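Thiamine phosphate pyrophosphorylase (Bacteroides thetaiotaomicron VPI-5482, PDB 3CEU) probably catalyses the formation of thiamine phosphate in thiamine diphosphate biosynthesis, as a TIM-barrel member of the thiamine monophosphate synthase family. Local coordinates at residues A[35-38]-A[39-43]. Sequence-based numbering, arbitrary orientation.
Sequences PETP and AMYSE
The carbonyl O of Thr37 has two partners, water 1 and His62 NE2 from elsewhere in the chain. Water 1 donates a weak hydrogen bond to Thr37 O over 2.8 Å and also bonds Ser42 OG at 2.8 Å, joining the incoming loop to the first turn of the helix. One residue on, Pro38 O accepts the backbone N-H of Tyr41, with Tyr41 N 3.0 Å from Pro38 O. That bond is bent, 136° at the hydrogen, and the donor sits above the carbonyl plane, 41° out of it. The CB bond of Tyr41 points toward the loop, and with CG anti to its own carbonyl carbon (chi1 -59°) the ring presents its CD2-CE2 edge to Pro38 and Thr37. Pro38 CD and Thr37 CG2 lie at that edge, near the ring plane and not over a face. Pro38 CD is 3.6 Å from Tyr41 CD2, and Thr37 CG2 reaches the same Tyr41 CD2 at 3.7 Å. Thr37 puts this methyl anti to its backbone N, while its OG1 sits beside that N and faces the carbonyls of Lys34 and Pro35, either of which may take its one proton. Ser42 and Glu43 touch Leu65 of helix 65-68. The whole forms the beta-alpha loop between strand 29-32 and helix 39-48 of the eight-stranded TIM barrel, where Pro38 O takes the N-H three residues on in the first helical turn.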
ATOM      1  N   PRO A  35      -8.003  -8.666  -7.513  1.00 16.94           N
ATOM      2  CA  PRO A  35      -8.104 -10.129  -7.498  1.00 23.80           C
ATOM      3  C   PRO A  35      -8.950 -10.725  -8.618  1.00 29.15           C
ATOM      4  O   PRO A  35     -10.066 -10.270  -8.863  1.00 35.04           O
ATOM      5  CB  PRO A  35      -8.714 -10.422  -6.130  1.00 28.92           C
ATOM      6  CG  PRO A  35      -8.289  -9.240  -5.293  1.00  6.04           C
ATOM      7  CD  PRO A  35      -8.470  -8.097  -6.237  1.00 11.95           C
ATOM      8  N   GLU A  36      -8.419 -11.747  -9.285  1.00 34.24           N
ATOM      9  CA  GLU A  36      -9.140 -12.444 -10.358  1.00 37.17           C
ATOM     10  C   GLU A  36      -9.837 -11.490 -11.326  1.00 34.36           C
ATOM     11  O   GLU A  36     -11.067 -11.462 -11.397  1.00 38.56           O
ATOM     12  CB  GLU A  36     -10.198 -13.376  -9.747  1.00 38.87           C
ATOM     13  CG  GLU A  36      -9.676 -14.445  -8.774  1.00 42.88           C
ATOM     14  CD  GLU A  36      -8.963 -15.602  -9.466  1.00 43.63           C
ATOM     15  OE1 GLU A  36      -9.546 -16.205 -10.400  1.00 42.45           O
ATOM     16  OE2 GLU A  36      -7.824 -15.920  -9.056  1.00 48.30           O
ATOM     17  N   THR A  37      -9.065 -10.732 -12.093  1.00 31.36           N
ATOM     18  CA  THR A  37      -9.667  -9.777 -13.014  1.00 31.37           C
ATOM     19  C   THR A  37      -8.960  -9.733 -14.366  1.00 30.70           C
ATOM     20  O   THR A  37      -7.736  -9.812 -14.428  1.00 28.95           O
ATOM     21  CB  THR A  37      -9.633  -8.382 -12.383  1.00 37.85           C
ATOM     22  OG1 THR A  37      -9.984  -8.489 -10.996  1.00 31.47           O
ATOM     23  CG2 THR A  37     -10.621  -7.462 -13.069  1.00 34.37           C
ATOM     24  N   PRO A  38      -9.726  -9.610 -15.466  1.00 28.08           N
ATOM     25  CA  PRO A  38      -9.166  -9.554 -16.820  1.00 29.41           C
ATOM     26  C   PRO A  38      -8.126  -8.449 -16.918  1.00 27.13           C
ATOM     27  O   PRO A  38      -8.408  -7.303 -16.564  1.00 20.07           O
ATOM     28  CB  PRO A  38     -10.382  -9.244 -17.685  1.00 28.63           C
ATOM     29  CG  PRO A  38     -11.500  -9.857 -16.936  1.00 39.70           C
ATOM     30  CD  PRO A  38     -11.192  -9.489 -15.511  1.00 34.50           C
ATOM     31  N   ALA A  39      -6.936  -8.789 -17.405  1.00 25.43           N
ATOM     32  CA  ALA A  39      -5.854  -7.814 -17.543  1.00 26.56           C
ATOM     33  C   ALA A  39      -6.358  -6.521 -18.177  1.00 24.61           C
ATOM     34  O   ALA A  39      -6.002  -5.421 -17.747  1.00 25.83           O
ATOM     35  CB  ALA A  39      -4.728  -8.403 -18.376  1.00 15.44           C
HETATM   36  N   MSE A  40      -7.184  -6.676 -19.203  1.00 20.94           N
HETATM   37  CA  MSE A  40      -7.777  -5.562 -19.926  1.00 33.09           C
HETATM   38  C   MSE A  40      -8.120  -4.382 -19.008  1.00 31.48           C
HETATM   39  O   MSE A  40      -7.710  -3.247 -19.253  1.00 30.70           O
HETATM   40  CB  MSE A  40      -9.038  -6.059 -20.637  1.00 35.80           C
HETATM   41  CG  MSE A  40      -9.857  -5.015 -21.364  1.00 58.76           C
HETATM   42 SE   MSE A  40     -11.627  -5.731 -21.757  1.00 85.45          SE
HETATM   43  CE  MSE A  40     -11.116  -7.162 -22.970  1.00 66.73           C
ATOM     44  N   TYR A  41      -8.862  -4.653 -17.944  1.00 26.63           N
ATOM     45  CA  TYR A  41      -9.258  -3.603 -17.014  1.00 22.97           C
ATOM     46  C   TYR A  41      -8.084  -2.902 -16.327  1.00 23.74           C
ATOM     47  O   TYR A  41      -8.140  -1.698 -16.070  1.00 17.78           O
ATOM     48  CB  TYR A  41     -10.227  -4.172 -15.976  1.00 20.73           C
ATOM     49  CG  TYR A  41     -11.472  -4.754 -16.602  1.00 20.83           C
ATOM     50  CD1 TYR A  41     -12.193  -4.034 -17.551  1.00 28.93           C
ATOM     51  CD2 TYR A  41     -11.939  -6.014 -16.234  1.00 28.35           C
ATOM     52  CE1 TYR A  41     -13.350  -4.548 -18.120  1.00 34.88           C
ATOM     53  CE2 TYR A  41     -13.101  -6.544 -16.796  1.00 39.17           C
ATOM     54  CZ  TYR A  41     -13.803  -5.802 -17.739  1.00 41.63           C
ATOM     55  OH  TYR A  41     -14.969  -6.293 -18.290  1.00 46.95           O
ATOM     56  N   SER A  42      -7.015  -3.640 -16.044  1.00 20.75           N
ATOM     57  CA  SER A  42      -5.855  -3.040 -15.398  1.00 17.20           C
ATOM     58  C   SER A  42      -5.172  -2.089 -16.357  1.00 16.90           C
ATOM     59  O   SER A  42      -4.695  -1.031 -15.955  1.00 19.13           O
ATOM     60  CB  SER A  42      -4.869  -4.117 -14.945  1.00 20.06           C
ATOM     61  OG  SER A  42      -5.462  -4.960 -13.980  1.00 29.16           O
ATOM     62  N   GLU A  43      -5.130  -2.470 -17.631  1.00 15.74           N
ATOM     63  CA  GLU A  43      -4.508  -1.633 -18.645  1.00 13.97           C
ATOM     64  C   GLU A  43      -5.319  -0.353 -18.831  1.00 19.53           C
ATOM     65  O   GLU A  43      -4.754   0.734 -18.960  1.00 20.13           O
ATOM     66  CB  GLU A  43      -4.413  -2.381 -19.979  1.00 24.09           C
ATOM     67  CG  GLU A  43      -3.487  -3.592 -19.990  1.00 26.86           C
ATOM     68  CD  GLU A  43      -3.549  -4.349 -21.313  1.00 41.46           C
ATOM     69  OE1 GLU A  43      -4.632  -4.905 -21.637  1.00 50.92           O
ATOM     70  OE2 GLU A  43      -2.521  -4.395 -22.034  1.00 41.68           O
TER
HETATM   71  O   HOH W   1      -7.101  -7.193 -13.838  1.00 31.98           O